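Local coordinates for glideosome-associated protein 50 (Plasmodium falciparum 3D7, PDB 3TGH) that is a component of the glideosome, the machinery behind parasite gliding and host cell invasion, and may help assemble it and attach it to the inner membrane complex, at residues D47-K50 against A56-N59. Residues are numbered along the deposited sequence; the frame is centred on the assembly and turned at random.
Sequences DGVK and AWKN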
loop_
_atom_site.group_PDB
_atom_site.type_symbol
_atom_site.label_atom_id
_atom_site.label_comp_id
_atom_site.label_asym_id
_atom_site.label_seq_id
_atom_site.Cartn_x
_atom_site.Cartn_y
_atom_site.Cartn_z
ATOM N N ASP A 47 -6.223 3.835 -16.543
ATOM C CA ASP A 47 -6.807 3.228 -17.742
ATOM C C ASP A 47 -6.215 1.851 -18.059
ATOM O O ASP A 47 -6.455 1.311 -19.141
ATOM C CB ASP A 47 -6.646 4.171 -18.940
ATOM C CG ASP A 47 -7.463 5.447 -18.793
ATOM O OD1 ASP A 47 -8.636 5.377 -18.356
ATOM O OD2 ASP A 47 -6.933 6.526 -19.127
ATOM N N GLY A 48 -5.483 1.273 -17.104
ATOM C CA GLY A 48 -4.792 -0.004 -17.301
ATOM C C GLY A 48 -3.597 0.127 -18.223
ATOM O O GLY A 48 -3.355 1.196 -18.783
ATOM N N VAL A 49 -2.831 -0.950 -18.361
ATOM C CA VAL A 49 -1.817 -1.041 -19.422
ATOM C C VAL A 49 -2.209 -2.169 -20.368
ATOM O O VAL A 49 -2.909 -3.110 -19.974
ATOM C CB VAL A 49 -0.385 -1.304 -18.884
ATOM C CG1 VAL A 49 0.141 -0.099 -18.126
ATOM C CG2 VAL A 49 -0.356 -2.549 -18.027
ATOM N N LYS A 50 -1.741 -2.071 -21.604
ATOM C CA LYS A 50 -2.100 -3.014 -22.662
ATOM C C LYS A 50 -1.116 -4.170 -22.790
ATOM O O LYS A 50 -1.425 -5.170 -23.428
ATOM C CB LYS A 50 -2.191 -2.290 -24.001
ATOM C CG LYS A 50 -3.338 -1.297 -24.086
ATOM C CD LYS A 50 -3.345 -0.599 -25.432
ATOM C CE LYS A 50 -4.551 0.325 -25.576
ATOM N NZ LYS A 50 -4.595 0.959 -26.920
ATOM N N ALA A 56 2.687 3.611 -22.079
ATOM C CA ALA A 56 2.258 4.111 -20.771
ATOM C C ALA A 56 3.267 3.847 -19.646
ATOM O O ALA A 56 3.369 4.650 -18.719
ATOM C CB ALA A 56 0.887 3.541 -20.409
ATOM N N TRP A 57 4.016 2.746 -19.719
ATOM C CA TRP A 57 5.062 2.484 -18.715
ATOM C C TRP A 57 6.077 3.628 -18.676
ATOM O O TRP A 57 6.440 4.124 -17.608
ATOM C CB TRP A 57 5.796 1.167 -18.985
ATOM C CG TRP A 57 4.996 -0.069 -18.718
ATOM C CD1 TRP A 57 4.429 -0.896 -19.646
ATOM C CD2 TRP A 57 4.696 -0.642 -17.438
ATOM N NE1 TRP A 57 3.792 -1.940 -19.030
ATOM C CE2 TRP A 57 3.944 -1.815 -17.673
ATOM C CE3 TRP A 57 4.988 -0.277 -16.119
ATOM C CZ2 TRP A 57 3.469 -2.621 -16.632
ATOM C CZ3 TRP A 57 4.529 -1.085 -15.088
ATOM C CH2 TRP A 57 3.786 -2.247 -15.352
ATOM N N LYS A 58 6.536 4.039 -19.851
ATOM C CA LYS A 58 7.484 5.139 -19.958
ATOM C C LYS A 58 6.831 6.487 -19.649
ATOM O O LYS A 58 7.364 7.282 -18.862
ATOM C CB LYS A 58 8.113 5.170 -21.350
ATOM C CG LYS A 58 9.277 6.137 -21.469
ATOM C CD LYS A 58 9.988 5.991 -22.804
ATOM C CE LYS A 58 11.211 6.896 -22.880
ATOM N NZ LYS A 58 10.848 8.339 -22.879
ATOM N N ASN A 59 5.675 6.730 -20.261
ATOM C CA ASN A 59 5.018 8.041 -20.196
ATOM C C ASN A 59 4.404 8.397 -18.842
ATOM O O ASN A 59 4.417 9.566 -18.459
ATOM C CB ASN A 59 3.932 8.152 -21.273
ATOM C CG ASN A 59 4.494 8.098 -22.679
ATOM O OD1 ASN A 59 5.614 8.551 -22.938
ATOM N ND2 ASN A 59 3.713 7.556 -23.603
#
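Val49 and Trp57 illustrate how one branched side chain can make all the direct contact between a loop segment, residues 47-50, and the start of the following helix, residues 56-59, with no hydrogen bond between them. From the loop backbone, CB of Val49 heads toward the helix; both methyl groups reach the indole of Trp57, and CG1 also meets Ala56. CG1, set anti to the carbonyl carbon (chi1 -69°), reaches the first turn of the helix and has two neighbours there. One is the methyl group of Ala56, with Val49 CG1 and Ala56 CB 4.4 Å apart; the other is the indole of Trp57, where CG1 sits over one face, displaced toward the rim, 4.2 Å from both NE1 and CE2. CG2, the other branch, lies between the backbone N and the carbonyl carbon and meets the six-membered part of the indole, 4.1 Å from Trp57 CZ2. The two side chains cross at about a right angle, and the contacts are loose van der Waals ones.

In the calcineurin-like phosphoesterase fold of this protein, the loop leaves strand 37-40 of one central sheet and leads into helix 56-62, away from the metal-binding residues His172 and His233. Asp54, just ahead of the helix, accepts hydrogen bonds from the backbone N of both Lys50 and Ala56, linking the two segments through a third residue. The indole N-H is also satisfied within the connection, since Trp57 NE1 bonds to the carbonyl oxygen of Gly51. Trp57 also makes edge-to-face contacts with Phe45 and Trp121 and a cation-pi contact with Lys95, while Gln92 of helix 89-97 touches both Val49 and Trp57.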